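Local coordinates for protein dihydrodipicolinate synthase (PDB 2EHH) that probably catalyses the condensation of pyruvate with aspartate semialdehyde to 4-hydroxy-tetrahydrodipicolinate, a step of lysine biosynthesis, at residues V58-F61 with A62-A66; H117-T120 with V121-V125; E141-V144 with D145-F148. All blocks are in the same frame, centred on the assembly; numbering follows the deposited sequence.

Contact 1: residues V58-F61 with A62-A66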
loop_
_atom_site.group_PDB
_atom_site.type_symbol
_atom_site.label_atom_id
_atom_site.label_comp_id
_atom_site.label_asym_id
_atom_site.label_seq_id
_atom_site.Cartn_x
_atom_site.Cartn_y
_atom_site.Cartn_z
ATOM N N VAL A 58 -15.013 34.181 -5.389
ATOM C CA VAL A 58 -16.023 33.131 -5.479
ATOM C C VAL A 58 -16.749 32.956 -4.150
ATOM O O VAL A 58 -17.970 32.799 -4.118
ATOM C CB VAL A 58 -15.394 31.784 -5.906
ATOM C CG1 VAL A 58 -16.361 30.636 -5.641
ATOM C CG2 VAL A 58 -15.049 31.835 -7.390
ATOM N N ILE A 59 -15.998 32.982 -3.054
ATOM C CA ILE A 59 -16.591 32.832 -1.735
ATOM C C ILE A 59 -17.541 34.002 -1.471
ATOM O O ILE A 59 -18.698 33.814 -1.096
ATOM C CB ILE A 59 -15.504 32.792 -0.640
ATOM C CG1 ILE A 59 -14.630 31.544 -0.823
ATOM C CG2 ILE A 59 -16.149 32.778 0.745
ATOM C CD1 ILE A 59 -13.379 31.527 0.054
ATOM N N GLU A 60 -17.045 35.214 -1.682
ATOM C CA GLU A 60 -17.846 36.411 -1.469
ATOM C C GLU A 60 -19.104 36.373 -2.341
ATOM O O GLU A 60 -20.202 36.708 -1.889
ATOM C CB GLU A 60 -16.996 37.641 -1.782
ATOM C CG GLU A 60 -17.702 38.964 -1.621
ATOM C CD GLU A 60 -16.742 40.132 -1.730
ATOM O OE1 GLU A 60 -15.973 40.178 -2.716
ATOM O OE2 GLU A 60 -16.760 41.001 -0.833
ATOM N N PHE A 61 -18.940 35.941 -3.587
ATOM C CA PHE A 61 -20.054 35.841 -4.530
ATOM C C PHE A 61 -21.098 34.809 -4.090
ATOM O O PHE A 61 -22.302 35.063 -4.145
ATOM C CB PHE A 61 -19.529 35.456 -5.916
ATOM C CG PHE A 61 -20.610 35.229 -6.935
ATOM C CD1 PHE A 61 -21.225 36.304 -7.566
ATOM C CD2 PHE A 61 -21.026 33.941 -7.253
ATOM C CE1 PHE A 61 -22.238 36.097 -8.503
ATOM C CE2 PHE A 61 -22.037 33.725 -8.187
ATOM C CZ PHE A 61 -22.643 34.804 -8.813
ATOM N N ALA A 62 -20.632 33.637 -3.671
ATOM C CA ALA A 62 -21.531 32.571 -3.242
ATOM C C ALA A 62 -22.355 32.995 -2.033
ATOM O O ALA A 62 -23.550 32.721 -1.967
ATOM C CB ALA A 62 -20.735 31.308 -2.913
ATOM N N VAL A 63 -21.714 33.655 -1.075
ATOM C CA VAL A 63 -22.414 34.104 0.120
ATOM C C VAL A 63 -23.523 35.080 -0.264
ATOM O O VAL A 63 -24.654 34.964 0.213
ATOM C CB VAL A 63 -21.441 34.778 1.120
ATOM C CG1 VAL A 63 -22.219 35.440 2.257
ATOM C CG2 VAL A 63 -20.483 33.737 1.684
ATOM N N LYS A 64 -23.202 36.030 -1.139
ATOM C CA LYS A 64 -24.183 37.016 -1.584
ATOM C C LYS A 64 -25.345 36.381 -2.340
ATOM O O LYS A 64 -26.501 36.723 -2.106
ATOM C CB LYS A 64 -23.523 38.067 -2.485
ATOM C CG LYS A 64 -22.644 39.071 -1.760
ATOM C CD LYS A 64 -22.031 40.057 -2.748
ATOM C CE LYS A 64 -21.319 41.204 -2.041
ATOM N NZ LYS A 64 -20.234 40.737 -1.135
ATOM N N ARG A 65 -25.046 35.458 -3.249
ATOM C CA ARG A 65 -26.101 34.820 -4.020
ATOM C C ARG A 65 -26.969 33.898 -3.178
ATOM O O ARG A 65 -28.196 34.004 -3.206
ATOM C CB ARG A 65 -25.522 34.040 -5.204
ATOM C CG ARG A 65 -24.748 34.887 -6.206
ATOM C CD ARG A 65 -25.424 36.230 -6.491
ATOM N NE ARG A 65 -26.812 36.111 -6.933
ATOM C CZ ARG A 65 -27.194 35.621 -8.109
ATOM N NH1 ARG A 65 -26.293 35.191 -8.986
ATOM N NH2 ARG A 65 -28.485 35.576 -8.414
ATOM N N ALA A 66 -26.342 32.990 -2.432
ATOM C CA ALA A 66 -27.103 32.070 -1.595
ATOM C C ALA A 66 -27.952 32.891 -0.626
ATOM O O ALA A 66 -29.136 32.618 -0.440
ATOM C CB ALA A 66 -26.162 31.151 -0.825
#

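Contact 2: residues H117-T120 with V121-V125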
loop_
_atom_site.group_PDB
_atom_site.type_symbol
_atom_site.label_atom_id
_atom_site.label_comp_id
_atom_site.label_asym_id
_atom_site.label_seq_id
_atom_site.Cartn_x
_atom_site.Cartn_y
_atom_site.Cartn_z
ATOM N N HIS A 117 -1.085 23.732 12.914
ATOM C CA HIS A 117 -1.710 24.292 11.718
ATOM C C HIS A 117 -3.178 24.629 11.988
ATOM O O HIS A 117 -3.601 25.784 11.885
ATOM C CB HIS A 117 -1.622 23.284 10.565
ATOM C CG HIS A 117 -2.302 23.729 9.306
ATOM N ND1 HIS A 117 -1.780 24.703 8.477
ATOM C CD2 HIS A 117 -3.452 23.317 8.721
ATOM C CE1 HIS A 117 -2.577 24.864 7.436
ATOM N NE2 HIS A 117 -3.601 24.035 7.561
ATOM N N PHE A 118 -3.948 23.611 12.343
ATOM C CA PHE A 118 -5.366 23.787 12.607
ATOM C C PHE A 118 -5.635 24.653 13.828
ATOM O O PHE A 118 -6.591 25.428 13.844
ATOM C CB PHE A 118 -6.038 22.422 12.757
ATOM C CG PHE A 118 -6.207 21.693 11.452
ATOM C CD1 PHE A 118 -7.233 22.037 10.576
ATOM C CD2 PHE A 118 -5.319 20.689 11.081
ATOM C CE1 PHE A 118 -7.372 21.395 9.341
ATOM C CE2 PHE A 118 -5.448 20.038 9.851
ATOM C CZ PHE A 118 -6.477 20.393 8.980
ATOM N N LYS A 119 -4.791 24.526 14.843
ATOM C CA LYS A 119 -4.951 25.317 16.057
ATOM C C LYS A 119 -4.771 26.796 15.712
ATOM O O LYS A 119 -5.579 27.641 16.100
ATOM C CB LYS A 119 -3.917 24.895 17.099
ATOM C CG LYS A 119 -4.110 25.518 18.473
ATOM C CD LYS A 119 -2.940 25.175 19.386
ATOM C CE LYS A 119 -3.253 25.472 20.848
ATOM N NZ LYS A 119 -3.613 26.897 21.081
ATOM N N THR A 120 -3.711 27.097 14.969
ATOM C CA THR A 120 -3.422 28.472 14.572
ATOM C C THR A 120 -4.589 29.101 13.820
ATOM O O THR A 120 -5.025 30.209 14.146
ATOM C CB THR A 120 -2.142 28.535 13.710
ATOM O OG1 THR A 120 -1.031 28.092 14.498
ATOM C CG2 THR A 120 -1.873 29.966 13.227
ATOM N N VAL A 121 -5.102 28.394 12.820
ATOM C CA VAL A 121 -6.228 28.895 12.042
ATOM C C VAL A 121 -7.479 29.068 12.908
ATOM O O VAL A 121 -8.123 30.116 12.874
ATOM C CB VAL A 121 -6.565 27.945 10.868
ATOM C CG1 VAL A 121 -7.836 28.408 10.166
ATOM C CG2 VAL A 121 -5.408 27.907 9.880
ATOM N N ALA A 122 -7.814 28.043 13.689
ATOM C CA ALA A 122 -9.001 28.082 14.549
ATOM C C ALA A 122 -8.982 29.198 15.594
ATOM O O ALA A 122 -9.998 29.863 15.819
ATOM C CB ALA A 122 -9.187 26.724 15.246
ATOM N N GLN A 123 -7.840 29.399 16.244
ATOM C CA GLN A 123 -7.737 30.437 17.264
ATOM C C GLN A 123 -7.691 31.833 16.656
ATOM O O GLN A 123 -8.004 32.817 17.323
ATOM C CB GLN A 123 -6.499 30.215 18.138
ATOM C CG GLN A 123 -6.520 28.900 18.909
ATOM C CD GLN A 123 -5.477 28.851 20.004
ATOM O OE1 GLN A 123 -4.311 29.181 19.782
ATOM N NE2 GLN A 123 -5.887 28.429 21.195
ATOM N N GLU A 124 -7.304 31.918 15.388
ATOM C CA GLU A 124 -7.226 33.206 14.711
ATOM C C GLU A 124 -8.568 33.674 14.166
ATOM O O GLU A 124 -8.889 34.861 14.234
ATOM C CB GLU A 124 -6.220 33.146 13.561
ATOM C CG GLU A 124 -4.821 33.535 13.958
ATOM C CD GLU A 124 -4.775 34.923 14.564
ATOM O OE1 GLU A 124 -5.173 35.887 13.874
ATOM O OE2 GLU A 124 -4.348 35.046 15.732
ATOM N N VAL A 125 -9.350 32.739 13.638
ATOM C CA VAL A 125 -10.641 33.068 13.047
ATOM C C VAL A 125 -11.820 32.395 13.740
ATOM O O VAL A 125 -11.905 31.164 13.801
ATOM C CB VAL A 125 -10.665 32.674 11.557
ATOM C CG1 VAL A 125 -11.861 33.302 10.869
ATOM C CG2 VAL A 125 -9.363 33.098 10.895
#

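Contact 3: residues E141-V144 with D145-F148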
loop_
_atom_site.group_PDB
_atom_site.type_symbol
_atom_site.label_atom_id
_atom_site.label_comp_id
_atom_site.label_asym_id
_atom_site.label_seq_id
_atom_site.Cartn_x
_atom_site.Cartn_y
_atom_site.Cartn_z
ATOM N N GLU A 141 -1.961 11.742 6.846
ATOM C CA GLU A 141 -3.250 11.649 7.528
ATOM C C GLU A 141 -3.190 12.218 8.937
ATOM O O GLU A 141 -2.223 12.001 9.669
ATOM C CB GLU A 141 -3.730 10.194 7.583
ATOM C CG GLU A 141 -4.974 9.970 8.448
ATOM C CD GLU A 141 -5.659 8.644 8.165
ATOM O OE1 GLU A 141 -6.735 8.646 7.524
ATOM O OE2 GLU A 141 -5.116 7.596 8.572
ATOM N N ILE A 142 -4.223 12.966 9.305
ATOM C CA ILE A 142 -4.287 13.539 10.638
ATOM C C ILE A 142 -4.830 12.427 11.539
ATOM O O ILE A 142 -5.909 11.884 11.292
ATOM C CB ILE A 142 -5.204 14.781 10.656
ATOM C CG1 ILE A 142 -5.154 15.447 12.034
ATOM C CG2 ILE A 142 -6.618 14.399 10.251
ATOM C CD1 ILE A 142 -5.789 16.844 12.062
ATOM N N SER A 143 -4.065 12.068 12.563
ATOM C CA SER A 143 -4.468 10.991 13.468
ATOM C C SER A 143 -5.676 11.372 14.308
ATOM O O SER A 143 -5.976 12.553 14.492
ATOM C CB SER A 143 -3.322 10.625 14.407
ATOM O OG SER A 143 -3.187 11.608 15.418
ATOM N N VAL A 144 -6.369 10.369 14.827
ATOM C CA VAL A 144 -7.529 10.642 15.661
ATOM C C VAL A 144 -7.044 11.322 16.946
ATOM O O VAL A 144 -7.731 12.180 17.501
ATOM C CB VAL A 144 -8.302 9.341 15.975
ATOM C CG1 VAL A 144 -9.507 9.646 16.860
ATOM C CG2 VAL A 144 -8.768 8.699 14.662
ATOM N N ASP A 145 -5.853 10.946 17.410
ATOM C CA ASP A 145 -5.283 11.571 18.605
ATOM C C ASP A 145 -5.203 13.080 18.375
ATOM O O ASP A 145 -5.612 13.870 19.220
ATOM C CB ASP A 145 -3.866 11.051 18.884
ATOM C CG ASP A 145 -3.852 9.713 19.609
ATOM O OD1 ASP A 145 -4.922 9.255 20.053
ATOM O OD2 ASP A 145 -2.756 9.125 19.744
ATOM N N THR A 146 -4.672 13.476 17.222
ATOM C CA THR A 146 -4.530 14.890 16.894
ATOM C C THR A 146 -5.899 15.558 16.778
ATOM O O THR A 146 -6.103 16.652 17.300
ATOM C CB THR A 146 -3.745 15.080 15.578
ATOM O OG1 THR A 146 -2.431 14.536 15.733
ATOM C CG2 THR A 146 -3.630 16.563 15.218
ATOM N N MET A 147 -6.835 14.894 16.102
ATOM C CA MET A 147 -8.180 15.437 15.948
ATOM C C MET A 147 -8.818 15.633 17.317
ATOM O O MET A 147 -9.473 16.640 17.570
ATOM C CB MET A 147 -9.050 14.493 15.119
ATOM C CG MET A 147 -8.614 14.356 13.667
ATOM S SD MET A 147 -9.589 13.138 12.770
ATOM C CE MET A 147 -11.139 14.003 12.612
ATOM N N PHE A 148 -8.628 14.655 18.194
ATOM C CA PHE A 148 -9.180 14.715 19.542
ATOM C C PHE A 148 -8.643 15.936 20.290
ATOM O O PHE A 148 -9.399 16.689 20.910
ATOM C CB PHE A 148 -8.806 13.445 20.302
ATOM C CG PHE A 148 -9.254 13.441 21.731
ATOM C CD1 PHE A 148 -10.599 13.295 22.052
ATOM C CD2 PHE A 148 -8.328 13.588 22.759
ATOM C CE1 PHE A 148 -11.018 13.293 23.382
ATOM C CE2 PHE A 148 -8.734 13.588 24.090
ATOM C CZ PHE A 148 -10.083 13.440 24.402
#

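Contact 1: residues V58-F61 with A62-A66
F61 and R65, one helical turn apart, meet ring face against methylene. The arginine lays its CG methylene over one face of the phenyl ring, a CH-pi contact in which R65 CG lies 3.5 Å from the ring centroid of F61. The backbone brings the two together, because R65 N donates to F61 O at 2.9 Å. F61 carries its ring with CG anti to the backbone N (chi1 176°), which swings it toward the next turn, and R65 bends at its second and third torsions around the ring rim. The guanidinium therefore turns its edge to the phenyl: NH1 of R65 comes 3.7 Å from CZ of F61, with the two planes 73° apart. A long aliphatic stem suits R65, since it covers the aromatic while its charge stays near the surface. Helix 52-66 lies between strands 37-40 and 71-75, a beta-alpha-beta crossover of the TIM barrel. On the barrel-facing side, A62 touches V40 and V72 and binds V58, A62 N reaching V58 O at 2.8 Å; its small methyl lets the helix sit close to the strands. I59 is buried against A74 and V94, and V58 against V40 and L23 of the neighbouring helix 20-31, whose Y20 meets F61 edge-to-face. The solvent side is looser. There E60 and the exposed K64 run side by side, joined by a long salt bridge of 3.5 Å from E60 OE2 to K64 NZ, and the bend at the end of K64 brings its ammonium back alongside E60.

Contact 2: residues H117-T120 with V121-V125
Near the C-terminal end of helix 111-124, the outer helix between strands 98-102 and 129-133 of the TIM barrel, K119 and Q123 meet one turn apart on the outward side. K119 leaves the backbone with CG anti to its N (chi1 -172°) and runs extended until a bend at chi4 turns the ammonium onto the glutamine amide. NZ of K119 donates to OE1 of Q123 at 2.7 Å, but it sits above the carbonyl plane with a C=O...N angle of only 86°, so no lone pair is properly used; NZ of K119 is equally close to NE2 of Q123, a second donor, and the exact placing of the amide is doubtful. In the backbone, Q123 N donates to K119 O at 2.9 Å, which sets the two residues one turn apart. The inward side is quite different. V121 fits its branched chain against V85 and T88 of helix 81-93 and I129, while the small A122 packs on I129 and C154. F118 reaches toward V101 and I131, its ring about 7 Å from the side chain of Y132, a predicted catalytic residue, and H117 ND1 is hydrogen-bonded to T81 OG1. At the subunit interface, T120 meets L268 and H117 meets P269 of a second subunit; T120 OG1 is hydrogen-bonded to E116 O. At the helix end E124 N makes a weak bond to T120 O, 3.1 Å at 133°, and V125 leaves the helix. A leucine in place of K119 has no ammonium, and the Q123 amide would probably be freer to turn. With NZ above the amide and as near its N as its O, the modelled bond is a poor one, and the pair probably samples other arrangements at this outward surface.

Contact 3: residues E141-V144 with D145-F148
The chain comes in extended through I142 and S143 and turns helical at V144, and the first full turn closes with M147 N on S143 O at 3.0 Å and F148 N on V144 O at 2.7 Å. S143 stands at the N-cap: its OG, placed between the backbone N and the carbonyl carbon (chi1 76°), accepts from T146 N at 3.0 Å, a fairly straight bond of 162°. A serine suits this place, since its short hydroxyl can reach a backbone N-H that has no carbonyl of an earlier turn to bind. T146 points OG1 to OE1 of Q111, which also takes the N-H of S143, and its methyl CG2 rests against I142 CG1 at 3.7 Å. On the buried side I142 crosses M147 at about a right angle, CG2 of I142 lying 4.0 Å from CG of M147; the flexible thioether then leads on toward S160 and I173. D145, exposed, is paired with R176. The I142-M147 pair, residue before the cap to fourth of the helix, is a hydrophobic staple accompanying the serine N-cap at the start of helix 144-153 on the outside of the barrel.

Along the chain the three contacts follow one another, each on a different outer helix of the eight-stranded barrel: helix 52-66, helix 111-124 and the start of helix 144-153. Contact 1 stands apart, its centre 23 Å from that of contact 2 and 32 Å from that of contact 3, with helix 81-93 coming between it and contact 2 in the sequence. Contacts 2 and 3 have centres 15 Å apart and touch: F118 CE2 meets I142 CD1 at 3.9 Å, joining helix 111-124 to the loop that leads into helix 144-153. That junction lies close to the predicted catalytic Y132, whereas contact 1 belongs to an earlier part of the barrel wall.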